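Local coordinates for protein peptidoglycan D,D-transpeptidase FtsI (PDB 6SYN) that probably cross-links peptidoglycan peptides in the periplasm as a class B penicillin-binding protein, and binds a penicillin-derived ligand in its transpeptidase pocket, at residues R111-A116 with N227-T232; H122-T127 with G136-F141; P256-T261 with S319-T324; S326-G331 with R402-P407. All coordinates share one frame; numbering follows the deposited sequence.

Contact 1 (R111-A116 with N227-T232); sequences RRYYPA and NPNNLT
This is a mainly polar contact between the end of strand 104-113, in the dimerisation-domain range, and the loop after strand 217-223, in the transpeptidase range. Its centrepiece is the side-chain amide of Asn229, which reads both backbone polar atoms of Tyr114. OD1 of Asn229 accepts from Tyr114 N at 2.9 Å, the N-H lying in the carbonyl plane on a lone pair. ND2 of Asn229 gives an almost straight bond (176°) to Tyr114 O at 2.8 Å, in the plane of the amide. With CG beside its own backbone N (chi1 -73°), Asn229 brings the amide obliquely beside the ring of Tyr113, the planes 17° apart. Pro228 lies obliquely against Tyr114, its CB 3.7 Å from CD2 of that ring, while the hydroxyl of Tyr114 reaches past the contact to Glu138. The fully extended Arg111 adds a weak, bent bond from NH2 to Asn229 O at 2.7 Å. Within the loop, Asn227 OD1 takes the N-H of Asn229 in an Asx turn. One hydrogen bond accepted and one donated define the O and N ends of the Asn229 amide, which pairs much as a neighbouring strand's backbone might, just past the strand.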
loop_
_atom_site.group_PDB
_atom_site.type_symbol
_atom_site.label_atom_id
_atom_site.label_comp_id
_atom_site.label_asym_id
_atom_site.label_seq_id
_atom_site.Cartn_x
_atom_site.Cartn_y
_atom_site.Cartn_z
ATOM N N ARG A 111 -26.368 -10.517 -3.388
ATOM C CA ARG A 111 -24.977 -10.620 -3.889
ATOM C C ARG A 111 -24.203 -9.419 -3.352
ATOM O O ARG A 111 -24.612 -8.280 -3.638
ATOM C CB ARG A 111 -24.950 -10.660 -5.416
ATOM C CG ARG A 111 -23.551 -10.808 -5.992
ATOM C CD ARG A 111 -23.548 -10.815 -7.504
ATOM N NE ARG A 111 -22.187 -10.853 -8.013
ATOM C CZ ARG A 111 -21.852 -10.905 -9.298
ATOM N NH1 ARG A 111 -22.781 -10.921 -10.238
ATOM N NH2 ARG A 111 -20.579 -10.944 -9.643
ATOM N N ARG A 112 -23.154 -9.663 -2.573
ATOM C CA ARG A 112 -22.208 -8.600 -2.170
ATOM C C ARG A 112 -21.431 -8.204 -3.430
ATOM O O ARG A 112 -20.534 -8.969 -3.831
ATOM C CB ARG A 112 -21.327 -9.083 -1.011
ATOM C CG ARG A 112 -20.781 -7.968 -0.131
ATOM C CD ARG A 112 -21.791 -6.875 0.156
ATOM N NE ARG A 112 -21.278 -5.949 1.146
ATOM C CZ ARG A 112 -21.952 -4.926 1.659
ATOM N NH1 ARG A 112 -21.364 -4.147 2.551
ATOM N NH2 ARG A 112 -23.201 -4.686 1.292
ATOM N N TYR A 113 -21.814 -7.087 -4.056
ATOM C CA TYR A 113 -21.270 -6.621 -5.361
ATOM C C TYR A 113 -20.331 -5.431 -5.139
ATOM O O TYR A 113 -20.668 -4.515 -4.360
ATOM C CB TYR A 113 -22.401 -6.294 -6.342
ATOM C CG TYR A 113 -21.914 -5.686 -7.631
ATOM C CD1 TYR A 113 -21.273 -6.455 -8.590
ATOM C CD2 TYR A 113 -22.045 -4.327 -7.873
ATOM C CE1 TYR A 113 -20.791 -5.892 -9.762
ATOM C CE2 TYR A 113 -21.566 -3.749 -9.035
ATOM C CZ TYR A 113 -20.936 -4.533 -9.983
ATOM O OH TYR A 113 -20.470 -3.963 -11.133
ATOM N N TYR A 114 -19.179 -5.455 -5.814
ATOM C CA TYR A 114 -18.090 -4.451 -5.690
ATOM C C TYR A 114 -17.973 -3.669 -6.997
ATOM O O TYR A 114 -17.299 -4.120 -7.920
ATOM C CB TYR A 114 -16.784 -5.143 -5.291
ATOM C CG TYR A 114 -16.918 -5.993 -4.055
ATOM C CD1 TYR A 114 -16.912 -5.421 -2.789
ATOM C CD2 TYR A 114 -17.099 -7.367 -4.148
ATOM C CE1 TYR A 114 -17.055 -6.195 -1.648
ATOM C CE2 TYR A 114 -17.245 -8.155 -3.016
ATOM C CZ TYR A 114 -17.225 -7.564 -1.763
ATOM O OH TYR A 114 -17.378 -8.321 -0.639
ATOM N N PRO A 115 -18.617 -2.479 -7.110
ATOM C CA PRO A 115 -18.588 -1.687 -8.344
ATOM C C PRO A 115 -17.219 -1.088 -8.711
ATOM O O PRO A 115 -17.075 -0.707 -9.851
ATOM C CB PRO A 115 -19.593 -0.551 -8.079
ATOM C CG PRO A 115 -20.426 -1.054 -6.927
ATOM C CD PRO A 115 -19.443 -1.833 -6.082
ATOM N N ALA A 116 -16.275 -0.999 -7.766
ATOM C CA ALA A 116 -14.897 -0.501 -8.008
ATOM C C ALA A 116 -13.965 -1.669 -8.360
ATOM O O ALA A 116 -12.847 -1.402 -8.841
ATOM C CB ALA A 116 -14.407 0.279 -6.812
ATOM N N ASN A 227 -9.932 -10.043 -8.633
ATOM C CA ASN A 227 -11.331 -9.638 -8.916
ATOM C C ASN A 227 -12.248 -10.251 -7.859
ATOM O O ASN A 227 -12.393 -11.470 -7.785
ATOM C CB ASN A 227 -11.747 -9.983 -10.345
ATOM C CG ASN A 227 -13.066 -9.344 -10.734
ATOM O OD1 ASN A 227 -13.696 -8.644 -9.941
ATOM N ND2 ASN A 227 -13.490 -9.576 -11.966
ATOM N N PRO A 228 -12.897 -9.415 -7.014
ATOM C CA PRO A 228 -13.734 -9.900 -5.915
ATOM C C PRO A 228 -15.172 -10.224 -6.340
ATOM O O PRO A 228 -15.921 -10.701 -5.521
ATOM C CB PRO A 228 -13.732 -8.708 -4.950
ATOM C CG PRO A 228 -13.664 -7.501 -5.861
ATOM C CD PRO A 228 -12.858 -7.946 -7.065
ATOM N N ASN A 229 -15.507 -9.961 -7.605
ATOM C CA ASN A 229 -16.877 -10.101 -8.159
ATOM C C ASN A 229 -17.058 -11.465 -8.836
ATOM O O ASN A 229 -18.215 -11.912 -8.915
ATOM C CB ASN A 229 -17.188 -8.980 -9.153
ATOM C CG ASN A 229 -17.428 -7.639 -8.492
ATOM O OD1 ASN A 229 -18.093 -7.555 -7.462
ATOM N ND2 ASN A 229 -16.908 -6.582 -9.092
ATOM N N ASN A 230 -15.978 -12.104 -9.302
ATOM C CA ASN A 230 -16.067 -13.252 -10.246
ATOM C C ASN A 230 -15.994 -14.582 -9.479
ATOM O O ASN A 230 -15.827 -14.547 -8.244
ATOM C CB ASN A 230 -15.052 -13.117 -11.388
ATOM C CG ASN A 230 -13.610 -13.363 -10.994
ATOM O OD1 ASN A 230 -12.739 -13.426 -11.861
ATOM N ND2 ASN A 230 -13.341 -13.497 -9.704
ATOM N N LEU A 231 -16.158 -15.700 -10.198
ATOM C CA LEU A 231 -16.193 -17.089 -9.653
ATOM C C LEU A 231 -14.768 -17.647 -9.528
ATOM O O LEU A 231 -14.566 -18.544 -8.682
ATOM C CB LEU A 231 -17.034 -17.959 -10.593
ATOM C CG LEU A 231 -18.498 -17.550 -10.734
ATOM C CD1 LEU A 231 -19.050 -17.979 -12.088
ATOM C CD2 LEU A 231 -19.331 -18.125 -9.599
ATOM N N THR A 232 -13.838 -17.136 -10.347
ATOM C CA THR A 232 -12.398 -17.521 -10.425
ATOM C C THR A 232 -12.262 -19.048 -10.379
ATOM O O THR A 232 -11.133 -19.513 -10.113
ATOM C CB THR A 232 -11.563 -16.851 -9.321
ATOM O OG1 THR A 232 -12.135 -15.587 -8.981
ATOM C CG2 THR A 232 -10.116 -16.654 -9.725
#

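Contact 2 (H122-T127 with G136-F141); sequences HIIGVT and GVEKSF
Two main-chain bonds carry the contact, both running from N-H groups near the start of helix 136-140 to carbonyls at the end of helix 121-124. Val137 N meets Ile123 O at 2.9 Å, in the carbonyl plane and nearly straight (168°). One residue on, Glu138 N meets Ile124 O at 2.7 Å, almost along the C=O axis. Gly136 lies close against the carbonyls of Ile123 and Ile124, which its lack of a side chain allows, its CA 3.6 Å from Ile123 O, while CB of Val137 rests on the same oxygen. Across a short connection, N-H groups that a first turn cannot satisfy internally thus meet carbonyls that a last turn leaves over, and Gly125, with positive phi, ends the first helix so that the chain can turn away. Both helices belong to the dimerisation-domain range. Beyond the backbone, Glu138 sends CG anti to its own N (chi1 -156°) and then bends at chi2, laying CG 3.6 Å from the methyl CG2 of Thr127, the two side chains crossing obliquely. The bend delivers a buried carboxylate to partners outside the pair of segments: OE1 forms a salt bridge with Arg16, and OE2 one with Arg112 as well as a hydrogen bond with the hydroxyl of Tyr114. So many donors would be expected to keep it ionised. The side chains of Ile124 and Val137 both touch Ile19 of strand 19-20.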
loop_
_atom_site.group_PDB
_atom_site.type_symbol
_atom_site.label_atom_id
_atom_site.label_comp_id
_atom_site.label_asym_id
_atom_site.label_seq_id
_atom_site.Cartn_x
_atom_site.Cartn_y
_atom_site.Cartn_z
ATOM N N HIS A 122 -8.382 -4.881 -2.033
ATOM C CA HIS A 122 -7.557 -5.117 -0.820
ATOM C C HIS A 122 -8.148 -4.369 0.384
ATOM O O HIS A 122 -8.171 -4.966 1.476
ATOM C CB HIS A 122 -6.092 -4.771 -1.112
ATOM C CG HIS A 122 -5.444 -5.751 -2.030
ATOM N ND1 HIS A 122 -5.082 -7.024 -1.612
ATOM C CD2 HIS A 122 -5.117 -5.670 -3.338
ATOM C CE1 HIS A 122 -4.545 -7.677 -2.622
ATOM N NE2 HIS A 122 -4.558 -6.869 -3.695
ATOM N N ILE A 123 -8.631 -3.136 0.192
ATOM C CA ILE A 123 -9.235 -2.276 1.259
ATOM C C ILE A 123 -10.558 -2.892 1.735
ATOM O O ILE A 123 -10.747 -3.040 2.949
ATOM C CB ILE A 123 -9.472 -0.839 0.749
ATOM C CG1 ILE A 123 -8.177 -0.189 0.257
ATOM C CG2 ILE A 123 -10.170 -0.002 1.816
ATOM C CD1 ILE A 123 -8.257 1.311 0.072
ATOM N N ILE A 124 -11.456 -3.183 0.795
ATOM C CA ILE A 124 -12.849 -3.643 1.060
ATOM C C ILE A 124 -12.796 -5.107 1.490
ATOM O O ILE A 124 -13.333 -5.428 2.562
ATOM C CB ILE A 124 -13.742 -3.457 -0.183
ATOM C CG1 ILE A 124 -13.690 -2.027 -0.731
ATOM C CG2 ILE A 124 -15.165 -3.897 0.117
ATOM C CD1 ILE A 124 -14.293 -0.980 0.177
ATOM N N GLY A 125 -12.168 -5.946 0.666
ATOM C CA GLY A 125 -12.128 -7.408 0.841
ATOM C C GLY A 125 -13.368 -8.061 0.265
ATOM O O GLY A 125 -14.003 -7.452 -0.612
ATOM N N VAL A 126 -13.702 -9.260 0.740
ATOM C CA VAL A 126 -14.865 -10.056 0.250
ATOM C C VAL A 126 -15.528 -10.762 1.435
ATOM O O VAL A 126 -15.059 -10.584 2.576
ATOM C CB VAL A 126 -14.434 -11.055 -0.838
ATOM C CG1 VAL A 126 -14.239 -10.368 -2.176
ATOM C CG2 VAL A 126 -13.180 -11.809 -0.434
ATOM N N THR A 127 -16.593 -11.512 1.157
ATOM C CA THR A 127 -17.303 -12.383 2.124
ATOM C C THR A 127 -17.115 -13.846 1.729
ATOM O O THR A 127 -16.824 -14.115 0.551
ATOM C CB THR A 127 -18.799 -12.064 2.167
ATOM O OG1 THR A 127 -19.324 -12.395 0.880
ATOM C CG2 THR A 127 -19.081 -10.619 2.521
ATOM N N GLY A 136 -10.216 -7.642 4.806
ATOM C CA GLY A 136 -10.294 -6.174 4.712
ATOM C C GLY A 136 -11.395 -5.589 5.577
ATOM O O GLY A 136 -11.733 -6.177 6.625
ATOM N N VAL A 137 -11.927 -4.451 5.138
ATOM C CA VAL A 137 -13.031 -3.708 5.807
ATOM C C VAL A 137 -14.228 -4.649 5.981
ATOM O O VAL A 137 -14.834 -4.631 7.067
ATOM C CB VAL A 137 -13.382 -2.435 5.014
ATOM C CG1 VAL A 137 -14.870 -2.136 5.025
ATOM C CG2 VAL A 137 -12.583 -1.244 5.519
ATOM N N GLU A 138 -14.543 -5.441 4.953
ATOM C CA GLU A 138 -15.690 -6.390 4.946
ATOM C C GLU A 138 -15.611 -7.263 6.209
ATOM O O GLU A 138 -16.637 -7.372 6.908
ATOM C CB GLU A 138 -15.702 -7.188 3.638
ATOM C CG GLU A 138 -17.065 -7.741 3.262
ATOM C CD GLU A 138 -18.056 -6.739 2.695
ATOM O OE1 GLU A 138 -18.743 -6.085 3.496
ATOM O OE2 GLU A 138 -18.156 -6.630 1.458
ATOM N N LYS A 139 -14.438 -7.819 6.526
ATOM C CA LYS A 139 -14.213 -8.546 7.807
ATOM C C LYS A 139 -14.178 -7.534 8.959
ATOM O O LYS A 139 -14.987 -7.675 9.893
ATOM C CB LYS A 139 -12.913 -9.358 7.818
ATOM C CG LYS A 139 -12.432 -9.725 9.218
ATOM C CD LYS A 139 -11.833 -11.110 9.370
ATOM C CE LYS A 139 -12.278 -11.790 10.651
ATOM N NZ LYS A 139 -11.574 -13.076 10.874
ATOM N N SER A 140 -13.265 -6.564 8.876
ATOM C CA SER A 140 -12.894 -5.596 9.946
ATOM C C SER A 140 -14.134 -4.964 10.597
ATOM O O SER A 140 -14.087 -4.704 11.811
ATOM C CB SER A 140 -11.978 -4.541 9.383
ATOM O OG SER A 140 -11.508 -3.674 10.400
ATOM N N PHE A 141 -15.187 -4.709 9.817
ATOM C CA PHE A 141 -16.455 -4.081 10.272
ATOM C C PHE A 141 -17.635 -5.049 10.090
ATOM O O PHE A 141 -18.780 -4.563 9.976
ATOM C CB PHE A 141 -16.708 -2.788 9.490
ATOM C CG PHE A 141 -15.869 -1.612 9.915
ATOM C CD1 PHE A 141 -16.293 -0.774 10.933
ATOM C CD2 PHE A 141 -14.661 -1.338 9.294
ATOM C CE1 PHE A 141 -15.528 0.315 11.322
ATOM C CE2 PHE A 141 -13.893 -0.253 9.691
ATOM C CZ PHE A 141 -14.326 0.571 10.704
#

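Contact 3 (P256-T261 with S319-T324)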
loop_
_atom_site.group_PDB
_atom_site.type_symbol
_atom_site.label_atom_id
_atom_site.label_comp_id
_atom_site.label_asym_id
_atom_site.label_seq_id
_atom_site.Cartn_x
_atom_site.Cartn_y
_atom_site.Cartn_z
ATOM N N PRO A 256 15.804 11.868 5.554
ATOM C CA PRO A 256 15.245 13.144 6.005
ATOM C C PRO A 256 15.107 13.256 7.533
ATOM O O PRO A 256 15.217 14.361 8.026
ATOM C CB PRO A 256 13.884 13.207 5.298
ATOM C CG PRO A 256 14.106 12.389 4.048
ATOM C CD PRO A 256 14.973 11.238 4.517
ATOM N N MET A 257 14.898 12.140 8.240
ATOM C CA MET A 257 14.829 12.120 9.727
ATOM C C MET A 257 16.242 12.152 10.325
ATOM O O MET A 257 16.389 12.684 11.438
ATOM C CB MET A 257 14.074 10.893 10.243
ATOM C CG MET A 257 12.643 10.828 9.758
ATOM S SD MET A 257 11.758 9.415 10.453
ATOM C CE MET A 257 12.351 8.084 9.410
ATOM N N VAL A 258 17.248 11.627 9.625
ATOM C CA VAL A 258 18.663 11.693 10.102
ATOM C C VAL A 258 19.108 13.159 10.085
ATOM O O VAL A 258 19.703 13.615 11.083
ATOM C CB VAL A 258 19.622 10.824 9.270
ATOM C CG1 VAL A 258 21.050 10.943 9.785
ATOM C CG2 VAL A 258 19.188 9.366 9.222
ATOM N N VAL A 259 18.824 13.857 8.985
ATOM C CA VAL A 259 19.158 15.298 8.791
ATOM C C VAL A 259 18.456 16.106 9.886
ATOM O O VAL A 259 19.106 16.987 10.465
ATOM C CB VAL A 259 18.784 15.777 7.375
ATOM C CG1 VAL A 259 18.854 17.290 7.239
ATOM C CG2 VAL A 259 19.660 15.110 6.329
ATOM N N MET A 260 17.194 15.794 10.179
ATOM C CA MET A 260 16.389 16.497 11.213
ATOM C C MET A 260 17.066 16.344 12.582
ATOM O O MET A 260 17.298 17.371 13.244
ATOM C CB MET A 260 14.956 15.953 11.266
ATOM C CG MET A 260 14.086 16.457 10.123
ATOM S SD MET A 260 12.530 15.549 9.937
ATOM C CE MET A 260 11.889 16.306 8.447
ATOM N N THR A 261 17.393 15.116 12.979
ATOM C CA THR A 261 18.030 14.805 14.286
ATOM C C THR A 261 19.333 15.603 14.419
ATOM O O THR A 261 19.516 16.261 15.453
ATOM C CB THR A 261 18.260 13.295 14.441
ATOM O OG1 THR A 261 17.032 12.636 14.133
ATOM C CG2 THR A 261 18.696 12.900 15.834
ATOM N N SER A 319 20.896 6.271 20.431
ATOM C CA SER A 319 19.510 6.463 20.940
ATOM C C SER A 319 18.776 7.582 20.188
ATOM O O SER A 319 17.526 7.567 20.207
ATOM C CB SER A 319 19.523 6.738 22.419
ATOM O OG SER A 319 20.172 7.971 22.684
ATOM N N ALA A 320 19.501 8.525 19.572
ATOM C CA ALA A 320 18.929 9.725 18.912
ATOM C C ALA A 320 18.042 9.315 17.726
ATOM O O ALA A 320 16.842 9.671 17.744
ATOM C CB ALA A 320 20.025 10.668 18.477
ATOM N N LEU A 321 18.595 8.599 16.740
ATOM C CA LEU A 321 17.832 8.148 15.542
ATOM C C LEU A 321 16.753 7.147 15.965
ATOM O O LEU A 321 15.707 7.082 15.278
ATOM C CB LEU A 321 18.775 7.526 14.505
ATOM C CG LEU A 321 19.599 8.517 13.689
ATOM C CD1 LEU A 321 20.602 7.788 12.811
ATOM C CD2 LEU A 321 18.701 9.402 12.844
ATOM N N VAL A 322 16.997 6.401 17.047
ATOM C CA VAL A 322 16.012 5.436 17.621
ATOM C C VAL A 322 14.836 6.235 18.194
ATOM O O VAL A 322 13.694 5.798 18.015
ATOM C CB VAL A 322 16.643 4.496 18.667
ATOM C CG1 VAL A 322 15.603 3.583 19.301
ATOM C CG2 VAL A 322 17.765 3.668 18.059
ATOM N N ASP A 323 15.103 7.378 18.826
ATOM C CA ASP A 323 14.044 8.274 19.361
ATOM C C ASP A 323 13.272 8.940 18.210
ATOM O O ASP A 323 12.034 8.971 18.281
ATOM C CB ASP A 323 14.611 9.328 20.313
ATOM C CG ASP A 323 13.557 9.851 21.269
ATOM O OD1 ASP A 323 13.134 9.065 22.150
ATOM O OD2 ASP A 323 13.138 11.019 21.104
ATOM N N THR A 324 13.956 9.459 17.188
ATOM C CA THR A 324 13.311 10.217 16.085
ATOM C C THR A 324 12.447 9.281 15.228
ATOM O O THR A 324 11.326 9.691 14.882
ATOM C CB THR A 324 14.328 10.985 15.235
ATOM O OG1 THR A 324 15.019 11.907 16.081
ATOM C CG2 THR A 324 13.666 11.733 14.097
#
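Met257 O is gripped twice from one turn further along helix 255-264: by Thr261 N at 3.0 Å, the ordinary helical bond, and by the hydroxyl of the same residue, Thr261 OG1, at 2.8 Å and in the carbonyl plane. The threonine hydroxyl sits beside its own N (chi1 -50°), which folds it back over the preceding turn. Thr261 OG1 is also met tip to tip by Thr324 OG1 of helix 319-327, 2.9 Å away. Apolar groups flank the hydroxyl pair. CG2 of Thr261 meets CB of Ala320 at 3.7 Å, and CD2 of Leu321 lies against Val258, 3.6 Å from its CA and touching its CG2. The two short segments cross steeply, at 119° between their directions, with axes 9.8 Å apart at closest. The first helix begins at Lys255, which with Ser252 fits an SxxK motif, as in penicillin-binding transpeptidases; both residues line the ligand pocket, and the side chain of Val258 is about 11 Å from the bound penicillin derivative. Around the pair, helix 306-314 packs on Val258 and Leu321, helix 370-381 on Met257, and helix 406-416 on Val259 and Met260.

Contact 4 (S326-G331 with R402-P407)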
loop_
_atom_site.group_PDB
_atom_site.type_symbol
_atom_site.label_atom_id
_atom_site.label_comp_id
_atom_site.label_asym_id
_atom_site.label_seq_id
_atom_site.Cartn_x
_atom_site.Cartn_y
_atom_site.Cartn_z
ATOM N N SER A 326 11.064 6.445 16.127
ATOM C CA SER A 326 9.960 6.185 17.092
ATOM C C SER A 326 8.986 7.364 17.086
ATOM O O SER A 326 7.793 7.133 16.868
ATOM C CB SER A 326 10.474 5.935 18.491
ATOM O OG SER A 326 10.888 4.588 18.654
ATOM N N ARG A 327 9.492 8.576 17.323
ATOM C CA ARG A 327 8.693 9.833 17.328
ATOM C C ARG A 327 7.865 9.926 16.037
ATOM O O ARG A 327 6.713 10.392 16.120
ATOM C CB ARG A 327 9.593 11.064 17.488
ATOM C CG ARG A 327 9.963 11.385 18.929
ATOM C CD ARG A 327 10.819 12.633 19.062
ATOM N NE ARG A 327 10.078 13.748 19.643
ATOM C CZ ARG A 327 9.736 13.856 20.930
ATOM N NH1 ARG A 327 9.052 14.911 21.346
ATOM N NH2 ARG A 327 10.067 12.911 21.798
ATOM N N PHE A 328 8.419 9.486 14.901
ATOM C CA PHE A 328 7.762 9.539 13.566
ATOM C C PHE A 328 6.848 8.325 13.366
ATOM O O PHE A 328 6.070 8.325 12.392
ATOM C CB PHE A 328 8.801 9.686 12.451
ATOM C CG PHE A 328 9.092 11.119 12.086
ATOM C CD1 PHE A 328 10.093 11.832 12.727
ATOM C CD2 PHE A 328 8.334 11.772 11.126
ATOM C CE1 PHE A 328 10.346 13.156 12.392
ATOM C CE2 PHE A 328 8.589 13.095 10.792
ATOM C CZ PHE A 328 9.598 13.785 11.425
ATOM N N GLY A 329 6.941 7.330 14.251
ATOM C CA GLY A 329 5.949 6.246 14.377
ATOM C C GLY A 329 6.441 4.901 13.865
ATOM O O GLY A 329 5.603 3.994 13.747
ATOM N N PHE A 330 7.733 4.751 13.561
ATOM C CA PHE A 330 8.345 3.417 13.323
ATOM C C PHE A 330 8.250 2.619 14.633
ATOM O O PHE A 330 8.366 3.221 15.728
ATOM C CB PHE A 330 9.769 3.541 12.765
ATOM C CG PHE A 330 9.879 3.805 11.278
ATOM C CD1 PHE A 330 8.772 3.756 10.439
ATOM C CD2 PHE A 330 11.112 4.078 10.704
ATOM C CE1 PHE A 330 8.893 3.991 9.077
ATOM C CE2 PHE A 330 11.234 4.305 9.340
ATOM C CZ PHE A 330 10.125 4.255 8.527
ATOM N N GLY A 331 7.969 1.315 14.521
ATOM C CA GLY A 331 7.828 0.382 15.657
ATOM C C GLY A 331 6.511 0.550 16.398
ATOM O O GLY A 331 6.400 0.050 17.533
ATOM N N ARG A 402 2.925 17.224 18.474
ATOM C CA ARG A 402 4.173 17.854 17.959
ATOM C C ARG A 402 5.357 16.967 18.365
ATOM O O ARG A 402 5.470 16.648 19.561
ATOM C CB ARG A 402 4.296 19.278 18.510
ATOM C CG ARG A 402 5.687 19.891 18.424
ATOM C CD ARG A 402 5.963 20.575 17.104
ATOM N NE ARG A 402 4.895 21.479 16.702
ATOM C CZ ARG A 402 4.769 21.999 15.485
ATOM N NH1 ARG A 402 5.662 21.722 14.550
ATOM N NH2 ARG A 402 3.746 22.788 15.205
ATOM N N ILE A 403 6.196 16.573 17.405
ATOM C CA ILE A 403 7.389 15.714 17.663
ATOM C C ILE A 403 8.668 16.455 17.257
ATOM O O ILE A 403 9.702 16.205 17.902
ATOM C CB ILE A 403 7.253 14.347 16.968
ATOM C CG1 ILE A 403 6.978 14.479 15.470
ATOM C CG2 ILE A 403 6.188 13.513 17.662
ATOM C CD1 ILE A 403 7.656 13.429 14.638
ATOM N N PHE A 404 8.610 17.322 16.242
ATOM C CA PHE A 404 9.715 18.244 15.869
ATOM C C PHE A 404 9.170 19.657 15.681
ATOM O O PHE A 404 8.059 19.830 15.185
ATOM C CB PHE A 404 10.442 17.765 14.610
ATOM C CG PHE A 404 11.681 16.955 14.892
ATOM C CD1 PHE A 404 11.591 15.690 15.449
ATOM C CD2 PHE A 404 12.940 17.467 14.619
ATOM C CE1 PHE A 404 12.735 14.951 15.718
ATOM C CE2 PHE A 404 14.083 16.726 14.883
ATOM C CZ PHE A 404 13.979 15.468 15.432
ATOM N N PRO A 405 9.955 20.697 16.048
ATOM C CA PRO A 405 9.559 22.091 15.838
ATOM C C PRO A 405 9.400 22.435 14.346
ATOM O O PRO A 405 10.243 22.031 13.563
ATOM C CB PRO A 405 10.710 22.910 16.449
ATOM C CG PRO A 405 11.484 21.933 17.315
ATOM C CD PRO A 405 11.286 20.582 16.665
ATOM N N GLU A 406 8.348 23.183 13.999
ATOM C CA GLU A 406 7.888 23.415 12.600
ATOM C C GLU A 406 9.031 23.906 11.707
ATOM O O GLU A 406 9.201 23.381 10.608
ATOM C CB GLU A 406 6.707 24.388 12.577
ATOM C CG GLU A 406 6.375 24.918 11.197
ATOM C CD GLU A 406 5.179 25.853 11.165
ATOM O OE1 GLU A 406 4.321 25.683 10.269
ATOM O OE2 GLU A 406 5.118 26.763 12.024
ATOM N N PRO A 407 9.837 24.923 12.106
ATOM C CA PRO A 407 10.812 25.528 11.191
ATOM C C PRO A 407 11.995 24.592 10.888
ATOM O O PRO A 407 12.577 24.698 9.814
ATOM C CB PRO A 407 11.289 26.806 11.910
ATOM C CG PRO A 407 10.393 26.942 13.137
ATOM C CD PRO A 407 9.877 25.549 13.439
#
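The ring of Phe328 carries the CD1 methyl of Ile403 over the centre of one face, 3.5 Å from the centroid and only 12° off the ring normal, a well-formed CH-pi contact. Phe404 joins from another direction, its side chain crossing that of Phe328 at about a right angle, with CD1 of Phe404 4.2 Å from CE1 of Phe328. The guanidinium of Arg327 works through its edge: NE gives a straight bond (166°) to Ile403 O at 3.0 Å, in the carbonyl plane and on a lone pair. A bend at chi3 turns the guanidinium into this position, and NH2 keeps a long, weak ion pair with Asp323. The guanidinium of Arg402 likewise uses its edge, NH1 pointing in plane to Phe404 O at 3.1 Å, a bond within the segment that leads into helix 406-416. Ile403 takes the rotamer with CG1 in the crowded place between N and the carbonyl carbon (chi1 54°); this carries CD1 to the ring while CG2 lies 3.5 Å from Arg327 O. Gly329, with positive phi, forms a Schellman motif after helix 319-327. The Phe328 ring also touches Met257 and Met260 of helix 255-264 and Thr379 and Ile380 of helix 370-381, whereas Phe404 rests on Gln264 and Thr324, and the backbone of Ile403 bonds to that of Gly384.

Overall arrangement
From the N terminus, strand 104-113 opens contact 1, which closes only after the chain has entered the transpeptidase range, so its long loop joins the dimerisation-domain and transpeptidase ranges. Contact 2 opens and closes within that loop, pinning two short helices; the two contacts touch through Glu138 and through Pro228 on Val126. Contacts 3 and 4 follow in series, both inside the transpeptidase range, with no loop crossing another. They share helix 319-327, and their centres are 9 Å apart, Met257 and Met260 packing on Phe328 and Thr324 on Phe404. About 45 Å separates the centres of contacts 1 and 3, at opposite sides of the chain's centre.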